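Long-range contacts in pectate lyase/Amb allergen (Acidovorax citrulli, PDB 4HWV), which probably cleaves pectate, a plant cell-wall polysaccharide, by calcium-dependent elimination, as a secreted member of polysaccharide lyase family 1: residues H29-Q37 against P191-N199; L126-N136 against V257-Y267. All blocks are in the same frame, centred on the assembly; numbering follows the deposited sequence.

Contact 1: residues H29-Q37 against P191-N199; sequences HGTPTTGGQ and PVANIVIRN
Asn194 carries this contact with its side-chain amide. Its OD1 accepts the N-H groups of two consecutive residues. Thr34 N lies in the carbonyl plane on a lone pair, 2.7 Å from Asn194 OD1. Gly35 N comes from above that plane, 2.9 Å from the same Asn194 OD1. On the other arm, Asn194 ND2 donates within the amide plane to Thr34 OG1 at 3.2 Å. Three bonds therefore fix the rotation of the amide. A fourth runs from ND2 to Asn166 OD1. CG of Asn194 stands anti to the backbone N (chi1 -167°), which lifts the amide off the strand to the loop. Beside it, Val196 CG2 packs against the loop backbone, 3.4 Å from Gly35 N. Thr33 CG2 fits in alongside, 3.7 Å from Val196 CG2. Gly35 CA lies 3.4 Å from Asn194 O in a CH...O contact. A type II' turn from Thr34 to Gln37 then carries the loop away. Second-shell bonds hold the loop: Thr33 OG1 to Ala27 O and Gly36 N to Ser168 OG. Strand 192-198 lies parallel between strands 167-171 and 237-240 in the right-handed parallel beta-helix of polysaccharide lyase family 1, with the loop across them; Trp238 touches Thr33 and Val196.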
ATOM      1  N   HIS A  29     -15.242  32.123  10.720  1.00  7.26           N
ATOM      2  CA  HIS A  29     -16.420  32.958  10.905  1.00  8.99           C
ATOM      3  C   HIS A  29     -16.911  32.861  12.341  1.00 12.03           C
ATOM      4  O   HIS A  29     -16.867  31.795  12.922  1.00 15.04           O
ATOM      5  CB  HIS A  29     -17.516  32.495   9.945  1.00  8.56           C
ATOM      6  CG  HIS A  29     -18.768  33.301  10.060  1.00  8.00           C
ATOM      7  ND1 HIS A  29     -18.965  34.485   9.377  1.00  8.72           N
ATOM      8  CD2 HIS A  29     -19.860  33.129  10.842  1.00  8.24           C
ATOM      9  CE1 HIS A  29     -20.138  34.990   9.719  1.00  8.85           C
ATOM     10  NE2 HIS A  29     -20.699  34.190  10.608  1.00  8.37           N
ATOM     11  N   GLY A  30     -17.372  33.964  12.918  1.00 12.45           N
ATOM     12  CA  GLY A  30     -17.780  33.955  14.316  1.00 14.60           C
ATOM     13  C   GLY A  30     -16.563  33.956  15.223  1.00 16.35           C
ATOM     14  O   GLY A  30     -15.610  34.693  14.985  1.00 17.18           O
ATOM     15  N   THR A  31     -16.592  33.159  16.283  1.00 17.35           N
ATOM     16  CA  THR A  31     -15.418  33.028  17.142  1.00 17.67           C
ATOM     17  C   THR A  31     -14.351  32.245  16.359  1.00 15.96           C
ATOM     18  O   THR A  31     -14.529  31.077  16.070  1.00 15.77           O
ATOM     19  CB  THR A  31     -15.766  32.288  18.460  1.00 19.95           C
ATOM     20  OG1 THR A  31     -16.832  32.972  19.131  1.00 22.39           O
ATOM     21  CG2 THR A  31     -14.555  32.210  19.381  1.00 20.34           C
ATOM     22  N   PRO A  32     -13.242  32.894  16.001  1.00 15.04           N
ATOM     23  CA  PRO A  32     -12.307  32.250  15.068  1.00 14.56           C
ATOM     24  C   PRO A  32     -11.688  30.988  15.663  1.00 12.16           C
ATOM     25  O   PRO A  32     -11.499  30.891  16.872  1.00 14.71           O
ATOM     26  CB  PRO A  32     -11.247  33.332  14.828  1.00 17.05           C
ATOM     27  CG  PRO A  32     -11.886  34.619  15.277  1.00 17.29           C
ATOM     28  CD  PRO A  32     -12.774  34.224  16.424  1.00 16.67           C
ATOM     29  N   THR A  33     -11.399  30.014  14.814  1.00  7.28           N
ATOM     30  CA  THR A  33     -10.795  28.762  15.266  1.00  5.88           C
ATOM     31  C   THR A  33      -9.329  28.988  15.604  1.00  4.95           C
ATOM     32  O   THR A  33      -8.581  29.542  14.784  1.00  5.97           O
ATOM     33  CB  THR A  33     -10.900  27.691  14.163  1.00  5.41           C
ATOM     34  OG1 THR A  33     -12.278  27.441  13.891  1.00  6.05           O
ATOM     35  CG2 THR A  33     -10.265  26.390  14.616  1.00  5.67           C
ATOM     36  N   THR A  34      -8.931  28.586  16.811  1.00  4.52           N
ATOM     37  CA  THR A  34      -7.537  28.674  17.262  1.00  4.48           C
ATOM     38  C   THR A  34      -7.014  27.354  17.854  1.00  4.20           C
ATOM     39  O   THR A  34      -5.835  27.263  18.209  1.00  4.43           O
ATOM     40  CB  THR A  34      -7.371  29.744  18.355  1.00  5.80           C
ATOM     41  OG1 THR A  34      -8.247  29.426  19.440  1.00  6.58           O
ATOM     42  CG2 THR A  34      -7.673  31.147  17.809  1.00  6.84           C
ATOM     43  N   GLY A  35      -7.877  26.343  17.997  1.00  3.82           N
ATOM     44  CA  GLY A  35      -7.446  25.093  18.601  1.00  4.36           C
ATOM     45  C   GLY A  35      -6.889  25.330  19.993  1.00  3.91           C
ATOM     46  O   GLY A  35      -7.518  25.990  20.818  1.00  5.13           O
ATOM     47  N   GLY A  36      -5.699  24.799  20.244  1.00  3.77           N
ATOM     48  CA  GLY A  36      -5.047  24.967  21.529  1.00  4.26           C
ATOM     49  C   GLY A  36      -4.050  26.109  21.591  1.00  4.05           C
ATOM     50  O   GLY A  36      -3.224  26.140  22.519  1.00  5.34           O
ATOM     51  N   GLN A  37      -4.112  27.054  20.643  1.00  4.44           N
ATOM     52  CA  GLN A  37      -3.188  28.187  20.684  1.00  5.49           C
ATOM     53  C   GLN A  37      -3.192  28.830  22.073  1.00  6.46           C
ATOM     54  O   GLN A  37      -4.259  29.089  22.639  1.00  7.69           O
ATOM     55  CB  GLN A  37      -3.599  29.224  19.644  1.00  5.72           C
ATOM     56  CG  GLN A  37      -2.584  30.369  19.435  1.00  5.81           C
ATOM     57  CD  GLN A  37      -1.373  29.975  18.596  1.00  7.42           C
ATOM     58  OE1 GLN A  37      -1.314  28.907  17.987  1.00  7.44           O
ATOM     59  NE2 GLN A  37      -0.382  30.843  18.580  1.00 10.86           N
ATOM     60  N   PRO A 191     -20.528  17.456  22.958  1.00  6.77           N
ATOM     61  CA  PRO A 191     -20.071  18.160  21.761  1.00  6.64           C
ATOM     62  C   PRO A 191     -18.937  19.099  22.121  1.00  6.30           C
ATOM     63  O   PRO A 191     -18.769  19.472  23.290  1.00  7.03           O
ATOM     64  CB  PRO A 191     -21.312  18.944  21.328  1.00  8.37           C
ATOM     65  CG  PRO A 191     -22.444  18.191  21.907  1.00  9.66           C
ATOM     66  CD  PRO A 191     -21.949  17.716  23.237  1.00  8.42           C
ATOM     67  N   VAL A 192     -18.163  19.481  21.122  1.00  5.24           N
ATOM     68  CA  VAL A 192     -16.942  20.234  21.332  1.00  4.91           C
ATOM     69  C   VAL A 192     -16.835  21.376  20.332  1.00  4.85           C
ATOM     70  O   VAL A 192     -17.557  21.430  19.337  1.00  5.13           O
ATOM     71  CB  VAL A 192     -15.682  19.331  21.165  1.00  5.16           C
ATOM     72  CG1 VAL A 192     -15.735  18.163  22.155  1.00  5.66           C
ATOM     73  CG2 VAL A 192     -15.562  18.833  19.719  1.00  5.70           C
ATOM     74  N   ALA A 193     -15.894  22.272  20.575  1.00  4.82           N
ATOM     75  CA  ALA A 193     -15.587  23.323  19.622  1.00  4.75           C
ATOM     76  C   ALA A 193     -14.097  23.581  19.613  1.00  4.46           C
ATOM     77  O   ALA A 193     -13.402  23.317  20.601  1.00  4.77           O
ATOM     78  CB  ALA A 193     -16.318  24.617  19.985  1.00  5.74           C
ATOM     79  N   ASN A 194     -13.625  24.126  18.494  1.00  4.22           N
ATOM     80  CA  ASN A 194     -12.327  24.799  18.414  1.00  4.25           C
ATOM     81  C   ASN A 194     -11.145  23.821  18.329  1.00  4.16           C
ATOM     82  O   ASN A 194     -10.397  23.626  19.297  1.00  4.15           O
ATOM     83  CB  ASN A 194     -12.156  25.799  19.552  1.00  4.17           C
ATOM     84  CG  ASN A 194     -10.986  26.704  19.312  1.00  3.52           C
ATOM     85  OD1 ASN A 194     -10.675  27.020  18.149  1.00  4.18           O
ATOM     86  ND2 ASN A 194     -10.328  27.148  20.391  1.00  4.46           N
ATOM     87  N   ILE A 195     -10.981  23.208  17.156  1.00  3.83           N
ATOM     88  CA  ILE A 195      -9.983  22.155  16.949  1.00  3.62           C
ATOM     89  C   ILE A 195      -9.174  22.464  15.696  1.00  3.15           C
ATOM     90  O   ILE A 195      -9.742  22.861  14.667  1.00  4.03           O
ATOM     91  CB  ILE A 195     -10.665  20.773  16.833  1.00  4.16           C
ATOM     92  CG1 ILE A 195     -11.248  20.358  18.192  1.00  4.90           C
ATOM     93  CG2 ILE A 195      -9.680  19.719  16.314  1.00  4.98           C
ATOM     94  CD1 ILE A 195     -12.245  19.194  18.114  1.00  5.34           C
ATOM     95  N   VAL A 196      -7.842  22.328  15.803  1.00  2.49           N
ATOM     96  CA  VAL A 196      -6.932  22.551  14.686  1.00  2.72           C
ATOM     97  C   VAL A 196      -6.102  21.280  14.493  1.00  2.83           C
ATOM     98  O   VAL A 196      -5.574  20.720  15.465  1.00  3.28           O
ATOM     99  CB  VAL A 196      -6.006  23.749  14.969  1.00  3.31           C
ATOM    100  CG1 VAL A 196      -4.855  23.799  13.941  1.00  4.48           C
ATOM    101  CG2 VAL A 196      -6.807  25.052  15.001  1.00  4.15           C
ATOM    102  N   ILE A 197      -5.993  20.825  13.239  1.00  2.53           N
ATOM    103  CA  ILE A 197      -5.235  19.616  12.926  1.00  2.71           C
ATOM    104  C   ILE A 197      -4.342  19.938  11.733  1.00  2.89           C
ATOM    105  O   ILE A 197      -4.858  20.310  10.676  1.00  3.20           O
ATOM    106  CB  ILE A 197      -6.193  18.420  12.584  1.00  3.40           C
ATOM    107  CG1 ILE A 197      -7.099  18.107  13.790  1.00  3.97           C
ATOM    108  CG2 ILE A 197      -5.410  17.195  12.154  1.00  4.08           C
ATOM    109  CD1 ILE A 197      -8.200  17.112  13.501  1.00  4.47           C
ATOM    110  N   ARG A 198      -3.017  19.844  11.900  1.00  2.73           N
ATOM    111  CA  ARG A 198      -2.082  20.226  10.833  1.00  3.27           C
ATOM    112  C   ARG A 198      -0.871  19.309  10.755  1.00  2.88           C
ATOM    113  O   ARG A 198      -0.409  18.777  11.755  1.00  3.41           O
ATOM    114  CB  ARG A 198      -1.531  21.648  11.038  1.00  3.77           C
ATOM    115  CG  ARG A 198      -2.593  22.684  11.328  1.00  4.54           C
ATOM    116  CD  ARG A 198      -1.966  24.046  11.518  1.00  4.49           C
ATOM    117  NE  ARG A 198      -1.590  24.673  10.250  1.00  4.19           N
ATOM    118  CZ  ARG A 198      -0.904  25.804  10.168  1.00  4.55           C
ATOM    119  NH1 ARG A 198      -0.411  26.371  11.270  1.00  6.13           N
ATOM    120  NH2 ARG A 198      -0.694  26.352   8.982  1.00  5.37           N
ATOM    121  N   ASN A 199      -0.344  19.172   9.536  1.00  3.51           N
ATOM    122  CA  ASN A 199       0.958  18.576   9.295  1.00  3.11           C
ATOM    123  C   ASN A 199       1.070  17.102   9.660  1.00  2.73           C
ATOM    124  O   ASN A 199       2.156  16.640   9.995  1.00  3.51           O
ATOM    125  CB  ASN A 199       2.075  19.373   9.976  1.00  3.16           C
ATOM    126  CG  ASN A 199       3.431  19.094   9.353  1.00  3.30           C
ATOM    127  OD1 ASN A 199       3.527  18.954   8.132  1.00  3.88           O
ATOM    128  ND2 ASN A 199       4.485  19.023  10.178  1.00  4.18           N
TER

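Contact 2: residues L126-N136 against V257-Y267; sequences LAAYRPGAWGN and VWHETVHGTDY
Pro131 is the bump, and the rings of Trp258 and Tyr267 form two walls of its hollow. Pro131 CG sits over the centre of the Tyr267 ring, 3.5 Å from the centroid. Pro131 CD sits over the five-membered ring of Trp258, 3.8 Å from the centroid. Arg130 CA covers the six-membered ring, so Arg130 and Pro131, at the bend between helices 118-129 and 131-134, share one face. Leu126 CD2 reaches the far end of that indole, 3.7 Å from Trp258 CZ3, and also meets Val257 CG2. The hollow belongs to a loop with a beta hairpin, 261-262 with 265-266, closed by a type I' turn. Both segments lie outside the coils of the parallel beta-helix. Extended beyond CG, which lies between the backbone N and carbonyl carbon (chi1 55°), Glu260 carries its carboxylate across to Arg130 and Gly132. Glu260 OE2 accepts Gly132 N at 2.7 Å, from above the carboxylate plane. Glu260 OE1 uses the syn lone pair for a salt bridge with Arg130 NH1 at 2.8 Å. The guanidinium and carboxylate planes are 71° apart, and the N-H...O angle is a bent 132°. Val262 CG2 packs 3.7 Å from Gly132 N. At the hairpin turn, His263 NE2 donates to Asn136 OD1 at 2.8 Å, near the imidazole plane but above the amide plane. Asn136 ND2 bonds to Pro214 O, and Tyr267 OH to Asp219 O.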
ATOM      1  N   LEU A 126     -20.243 -15.650   5.385  1.00  6.82           N
ATOM      2  CA  LEU A 126     -20.482 -15.738   3.949  1.00  7.49           C
ATOM      3  C   LEU A 126     -21.546 -16.803   3.645  1.00  7.84           C
ATOM      4  O   LEU A 126     -22.412 -16.590   2.805  1.00  8.79           O
ATOM      5  CB  LEU A 126     -19.189 -16.018   3.162  1.00  7.64           C
ATOM      6  CG  LEU A 126     -18.048 -15.006   3.360  1.00  7.74           C
ATOM      7  CD1 LEU A 126     -16.939 -15.258   2.337  1.00  8.64           C
ATOM      8  CD2 LEU A 126     -18.570 -13.586   3.266  1.00  8.14           C
ATOM      9  N   ALA A 127     -21.492 -17.934   4.349  1.00  8.14           N
ATOM     10  CA  ALA A 127     -22.459 -19.009   4.108  1.00  8.25           C
ATOM     11  C   ALA A 127     -23.881 -18.574   4.479  1.00  8.39           C
ATOM     12  O   ALA A 127     -24.868 -18.932   3.811  1.00 10.38           O
ATOM     13  CB  ALA A 127     -22.072 -20.271   4.880  1.00  8.52           C
ATOM     14  N   ALA A 128     -24.006 -17.813   5.560  1.00  8.35           N
ATOM     15  CA  ALA A 128     -25.322 -17.390   6.061  1.00  7.92           C
ATOM     16  C   ALA A 128     -25.934 -16.274   5.233  1.00  7.97           C
ATOM     17  O   ALA A 128     -27.140 -16.256   5.007  1.00  8.91           O
ATOM     18  CB  ALA A 128     -25.215 -16.944   7.522  1.00  9.44           C
ATOM     19  N   TYR A 129     -25.102 -15.332   4.794  1.00  7.40           N
ATOM     20  CA  TYR A 129     -25.624 -14.058   4.316  1.00  7.49           C
ATOM     21  C   TYR A 129     -25.430 -13.781   2.825  1.00  7.50           C
ATOM     22  O   TYR A 129     -25.902 -12.764   2.331  1.00  8.16           O
ATOM     23  CB  TYR A 129     -25.086 -12.899   5.175  1.00  6.59           C
ATOM     24  CG  TYR A 129     -25.373 -13.091   6.648  1.00  7.19           C
ATOM     25  CD1 TYR A 129     -26.654 -13.449   7.084  1.00  7.18           C
ATOM     26  CD2 TYR A 129     -24.370 -12.953   7.595  1.00  7.08           C
ATOM     27  CE1 TYR A 129     -26.928 -13.647   8.436  1.00  7.43           C
ATOM     28  CE2 TYR A 129     -24.619 -13.160   8.936  1.00  7.27           C
ATOM     29  CZ  TYR A 129     -25.898 -13.521   9.357  1.00  6.66           C
ATOM     30  OH  TYR A 129     -26.131 -13.715  10.706  1.00  7.48           O
ATOM     31  N   ARG A 130     -24.780 -14.689   2.105  1.00  7.82           N
ATOM     32  CA  ARG A 130     -24.691 -14.552   0.650  1.00  7.94           C
ATOM     33  C   ARG A 130     -26.100 -14.405   0.056  1.00  8.31           C
ATOM     34  O   ARG A 130     -27.080 -14.960   0.584  1.00  8.22           O
ATOM     35  CB  ARG A 130     -23.961 -15.743   0.016  1.00  9.90           C
ATOM     36  CG  ARG A 130     -24.683 -17.066   0.183  1.00 10.69           C
ATOM     37  CD  ARG A 130     -23.882 -18.245  -0.386  1.00 12.51           C
ATOM     38  NE  ARG A 130     -24.612 -19.499  -0.190  1.00 13.88           N
ATOM     39  CZ  ARG A 130     -25.568 -19.955  -0.995  1.00 14.70           C
ATOM     40  NH1 ARG A 130     -25.892 -19.285  -2.097  1.00 15.11           N
ATOM     41  NH2 ARG A 130     -26.192 -21.095  -0.703  1.00 16.01           N
ATOM     42  N   PRO A 131     -26.224 -13.633  -1.031  1.00  8.96           N
ATOM     43  CA  PRO A 131     -27.570 -13.390  -1.577  1.00  9.66           C
ATOM     44  C   PRO A 131     -28.353 -14.668  -1.908  1.00  9.88           C
ATOM     45  O   PRO A 131     -29.570 -14.696  -1.706  1.00 10.07           O
ATOM     46  CB  PRO A 131     -27.285 -12.575  -2.842  1.00 10.95           C
ATOM     47  CG  PRO A 131     -26.032 -11.835  -2.512  1.00 11.47           C
ATOM     48  CD  PRO A 131     -25.194 -12.845  -1.737  1.00 10.17           C
ATOM     49  N   GLY A 132     -27.677 -15.707  -2.384  1.00  9.96           N
ATOM     50  CA  GLY A 132     -28.335 -16.969  -2.694  1.00 10.77           C
ATOM     51  C   GLY A 132     -28.915 -17.686  -1.483  1.00 10.97           C
ATOM     52  O   GLY A 132     -29.791 -18.531  -1.630  1.00 12.70           O
ATOM     53  N   ALA A 133     -28.439 -17.359  -0.287  1.00 10.40           N
ATOM     54  CA  ALA A 133     -28.910 -17.984   0.940  1.00 10.99           C
ATOM     55  C   ALA A 133     -29.878 -17.074   1.688  1.00 11.50           C
ATOM     56  O   ALA A 133     -30.893 -17.534   2.181  1.00 13.58           O
ATOM     57  CB  ALA A 133     -27.726 -18.333   1.850  1.00 11.48           C
ATOM     58  N   TRP A 134     -29.559 -15.785   1.771  1.00 10.91           N
ATOM     59  CA  TRP A 134     -30.315 -14.883   2.641  1.00 10.34           C
ATOM     60  C   TRP A 134     -31.336 -14.057   1.878  1.00 11.15           C
ATOM     61  O   TRP A 134     -32.318 -13.593   2.449  1.00 12.79           O
ATOM     62  CB  TRP A 134     -29.346 -13.930   3.343  1.00  9.42           C
ATOM     63  CG  TRP A 134     -29.967 -13.088   4.411  1.00  8.85           C
ATOM     64  CD1 TRP A 134     -30.390 -11.793   4.294  1.00  8.60           C
ATOM     65  CD2 TRP A 134     -30.224 -13.472   5.775  1.00  9.58           C
ATOM     66  NE1 TRP A 134     -30.901 -11.349   5.499  1.00  9.82           N
ATOM     67  CE2 TRP A 134     -30.817 -12.362   6.421  1.00  9.32           C
ATOM     68  CE3 TRP A 134     -30.039 -14.658   6.500  1.00  9.87           C
ATOM     69  CZ2 TRP A 134     -31.213 -12.396   7.769  1.00  9.89           C
ATOM     70  CZ3 TRP A 134     -30.426 -14.687   7.844  1.00 10.55           C
ATOM     71  CH2 TRP A 134     -31.008 -13.563   8.462  1.00 10.55           C
ATOM     72  N   GLY A 135     -31.099 -13.874   0.585  1.00 10.91           N
ATOM     73  CA  GLY A 135     -31.876 -12.937  -0.202  1.00 11.06           C
ATOM     74  C   GLY A 135     -31.577 -11.491   0.154  1.00 10.86           C
ATOM     75  O   GLY A 135     -30.583 -11.177   0.844  1.00 10.45           O
ATOM     76  N   ASN A 136     -32.456 -10.603  -0.296  1.00 12.04           N
ATOM     77  CA  ASN A 136     -32.247  -9.169  -0.177  1.00 13.05           C
ATOM     78  C   ASN A 136     -33.436  -8.449   0.451  1.00 14.83           C
ATOM     79  O   ASN A 136     -33.524  -7.211   0.417  1.00 16.67           O
ATOM     80  CB  ASN A 136     -31.935  -8.589  -1.548  1.00 13.45           C
ATOM     81  CG  ASN A 136     -30.662  -9.159  -2.129  1.00 13.36           C
ATOM     82  OD1 ASN A 136     -30.679 -10.155  -2.859  1.00 14.69           O
ATOM     83  ND2 ASN A 136     -29.539  -8.543  -1.795  1.00 12.94           N
ATOM     84  N   VAL A 257     -16.449 -11.264  -2.658  1.00  7.05           N
ATOM     85  CA  VAL A 257     -16.274 -12.651  -2.251  1.00  7.16           C
ATOM     86  C   VAL A 257     -17.498 -13.502  -2.630  1.00  7.62           C
ATOM     87  O   VAL A 257     -17.567 -14.693  -2.315  1.00  8.82           O
ATOM     88  CB  VAL A 257     -15.964 -12.764  -0.750  1.00  7.79           C
ATOM     89  CG1 VAL A 257     -14.587 -12.183  -0.457  1.00  8.09           C
ATOM     90  CG2 VAL A 257     -17.067 -12.090   0.101  1.00  7.71           C
ATOM     91  N   TRP A 258     -18.462 -12.896  -3.319  1.00  7.50           N
ATOM     92  CA  TRP A 258     -19.592 -13.654  -3.840  1.00  7.54           C
ATOM     93  C   TRP A 258     -19.290 -14.156  -5.236  1.00  9.21           C
ATOM     94  O   TRP A 258     -18.646 -13.465  -6.040  1.00  9.52           O
ATOM     95  CB  TRP A 258     -20.842 -12.789  -3.927  1.00  7.78           C
ATOM     96  CG  TRP A 258     -21.252 -12.019  -2.699  1.00  7.57           C
ATOM     97  CD1 TRP A 258     -21.713 -10.723  -2.693  1.00  7.83           C
ATOM     98  CD2 TRP A 258     -21.331 -12.476  -1.332  1.00  7.90           C
ATOM     99  NE1 TRP A 258     -22.061 -10.346  -1.421  1.00  8.01           N
ATOM    100  CE2 TRP A 258     -21.826 -11.390  -0.563  1.00  7.57           C
ATOM    101  CE3 TRP A 258     -21.008 -13.680  -0.672  1.00  8.07           C
ATOM    102  CZ2 TRP A 258     -22.021 -11.474   0.816  1.00  8.71           C
ATOM    103  CZ3 TRP A 258     -21.221 -13.758   0.716  1.00  8.11           C
ATOM    104  CH2 TRP A 258     -21.718 -12.658   1.433  1.00  8.31           C
ATOM    105  N   HIS A 259     -19.784 -15.348  -5.545  1.00  9.86           N
ATOM    106  CA  HIS A 259     -19.588 -15.940  -6.866  1.00 11.65           C
ATOM    107  C   HIS A 259     -20.853 -16.707  -7.224  1.00 10.90           C
ATOM    108  O   HIS A 259     -20.899 -17.950  -7.207  1.00 12.21           O
ATOM    109  CB  HIS A 259     -18.323 -16.813  -6.944  1.00 14.08           C
ATOM    110  CG  HIS A 259     -18.155 -17.760  -5.798  1.00 16.90           C
ATOM    111  ND1 HIS A 259     -18.514 -19.087  -5.871  1.00 18.68           N
ATOM    112  CD2 HIS A 259     -17.665 -17.570  -4.549  1.00 18.89           C
ATOM    113  CE1 HIS A 259     -18.243 -19.678  -4.718  1.00 19.23           C
ATOM    114  NE2 HIS A 259     -17.731 -18.781  -3.899  1.00 19.71           N
ATOM    115  N   GLU A 260     -21.879 -15.930  -7.557  1.00  9.98           N
ATOM    116  CA  GLU A 260     -23.191 -16.471  -7.884  1.00 10.60           C
ATOM    117  C   GLU A 260     -23.983 -15.386  -8.565  1.00 11.01           C
ATOM    118  O   GLU A 260     -23.650 -14.193  -8.470  1.00 11.21           O
ATOM    119  CB  GLU A 260     -23.920 -16.956  -6.621  1.00 11.70           C
ATOM    120  CG  GLU A 260     -24.058 -15.887  -5.506  1.00 13.77           C
ATOM    121  CD  GLU A 260     -24.713 -16.454  -4.243  1.00 16.63           C
ATOM    122  OE1 GLU A 260     -24.736 -17.697  -4.076  1.00 20.20           O
ATOM    123  OE2 GLU A 260     -25.222 -15.675  -3.428  1.00 16.20           O
ATOM    124  N   THR A 261     -25.016 -15.816  -9.283  1.00 11.52           N
ATOM    125  CA  THR A 261     -25.990 -14.910  -9.883  1.00 12.73           C
ATOM    126  C   THR A 261     -27.350 -15.142  -9.241  1.00 12.70           C
ATOM    127  O   THR A 261     -27.831 -16.275  -9.168  1.00 13.89           O
ATOM    128  CB  THR A 261     -26.055 -15.108 -11.403  1.00 14.45           C
ATOM    129  OG1 THR A 261     -24.769 -14.778 -11.954  1.00 17.02           O
ATOM    130  CG2 THR A 261     -27.131 -14.216 -12.017  1.00 14.78           C
ATOM    131  N   VAL A 262     -27.959 -14.066  -8.751  1.00 11.91           N
ATOM    132  CA  VAL A 262     -29.219 -14.143  -8.034  1.00 13.68           C
ATOM    133  C   VAL A 262     -30.055 -12.972  -8.530  1.00 13.76           C
ATOM    134  O   VAL A 262     -29.541 -11.856  -8.648  1.00 13.19           O
ATOM    135  CB  VAL A 262     -29.004 -14.051  -6.478  1.00 15.12           C
ATOM    136  CG1 VAL A 262     -30.321 -14.279  -5.744  1.00 16.24           C
ATOM    137  CG2 VAL A 262     -27.942 -15.050  -5.985  1.00 15.83           C
ATOM    138  N   HIS A 263     -31.326 -13.229  -8.834  1.00 14.06           N
ATOM    139  CA  HIS A 263     -32.216 -12.231  -9.443  1.00 14.88           C
ATOM    140  C   HIS A 263     -31.535 -11.390 -10.537  1.00 16.08           C
ATOM    141  O   HIS A 263     -31.648 -10.167 -10.570  1.00 16.01           O
ATOM    142  CB  HIS A 263     -32.934 -11.357  -8.387  1.00 14.44           C
ATOM    143  CG  HIS A 263     -32.018 -10.706  -7.401  1.00 13.96           C
ATOM    144  ND1 HIS A 263     -31.228  -9.624  -7.723  1.00 14.24           N
ATOM    145  CD2 HIS A 263     -31.772 -10.974  -6.095  1.00 13.58           C
ATOM    146  CE1 HIS A 263     -30.521  -9.263  -6.667  1.00 13.70           C
ATOM    147  NE2 HIS A 263     -30.834 -10.066  -5.662  1.00 13.25           N
ATOM    148  N   GLY A 264     -30.807 -12.072 -11.419  1.00 16.67           N
ATOM    149  CA  GLY A 264     -30.203 -11.426 -12.569  1.00 17.77           C
ATOM    150  C   GLY A 264     -28.902 -10.696 -12.284  1.00 18.29           C
ATOM    151  O   GLY A 264     -28.275 -10.162 -13.206  1.00 20.44           O
ATOM    152  N   THR A 265     -28.480 -10.674 -11.022  1.00 16.10           N
ATOM    153  CA  THR A 265     -27.316  -9.890 -10.637  1.00 15.51           C
ATOM    154  C   THR A 265     -26.093 -10.779 -10.473  1.00 12.89           C
ATOM    155  O   THR A 265     -26.114 -11.747  -9.719  1.00 12.58           O
ATOM    156  CB  THR A 265     -27.580  -9.093  -9.341  1.00 17.38           C
ATOM    157  OG1 THR A 265     -28.576  -8.100  -9.614  1.00 19.53           O
ATOM    158  CG2 THR A 265     -26.317  -8.410  -8.837  1.00 17.72           C
ATOM    159  N   ASP A 266     -25.039 -10.464 -11.218  1.00 11.82           N
ATOM    160  CA  ASP A 266     -23.752 -11.110 -11.046  1.00 11.68           C
ATOM    161  C   ASP A 266     -23.110 -10.534  -9.786  1.00 10.74           C
ATOM    162  O   ASP A 266     -22.572  -9.415  -9.793  1.00 10.52           O
ATOM    163  CB  ASP A 266     -22.874 -10.847 -12.272  1.00 12.35           C
ATOM    164  CG  ASP A 266     -21.508 -11.513 -12.185  1.00 13.71           C
ATOM    165  OD1 ASP A 266     -21.098 -11.942 -11.092  1.00 12.35           O
ATOM    166  OD2 ASP A 266     -20.825 -11.606 -13.231  1.00 16.58           O
ATOM    167  N   TYR A 267     -23.160 -11.312  -8.712  1.00  9.15           N
ATOM    168  CA  TYR A 267     -22.641 -10.859  -7.427  1.00  7.97           C
ATOM    169  C   TYR A 267     -21.131 -10.822  -7.292  1.00  8.41           C
ATOM    170  O   TYR A 267     -20.628 -10.368  -6.268  1.00  8.42           O
ATOM    171  CB  TYR A 267     -23.330 -11.563  -6.253  1.00  7.97           C
ATOM    172  CG  TYR A 267     -24.618 -10.856  -5.878  1.00  8.03           C
ATOM    173  CD1 TYR A 267     -24.591  -9.693  -5.116  1.00  7.97           C
ATOM    174  CD2 TYR A 267     -25.852 -11.333  -6.297  1.00  8.68           C
ATOM    175  CE1 TYR A 267     -25.753  -9.027  -4.768  1.00  8.32           C
ATOM    176  CE2 TYR A 267     -27.039 -10.676  -5.965  1.00  9.32           C
ATOM    177  CZ  TYR A 267     -26.981  -9.525  -5.193  1.00  8.96           C
ATOM    178  OH  TYR A 267     -28.143  -8.873  -4.836  1.00 10.26           O
TER

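In the fold
From the N terminus, the chain first passes through 29-37, a loop ahead of strand 44-47. After the first strands it reaches 126-136, which holds the end of helix 118-129 and the short helix 131-134. Only after that does strand 192-198 return to close contact 1, across 153 intervening residues. Contact 2 closes later, at 257-267, with 120 residues between its own two segments. The two closures cross, because their segments alternate along the sequence. Contact 1 ties the N-terminal loop to a strand of the beta-helix. Contact 2 joins helices 118-129 and 131-134 to a hairpin-bearing loop. They lie on opposite sides of the chain's centre, their own centres about 47 Å apart.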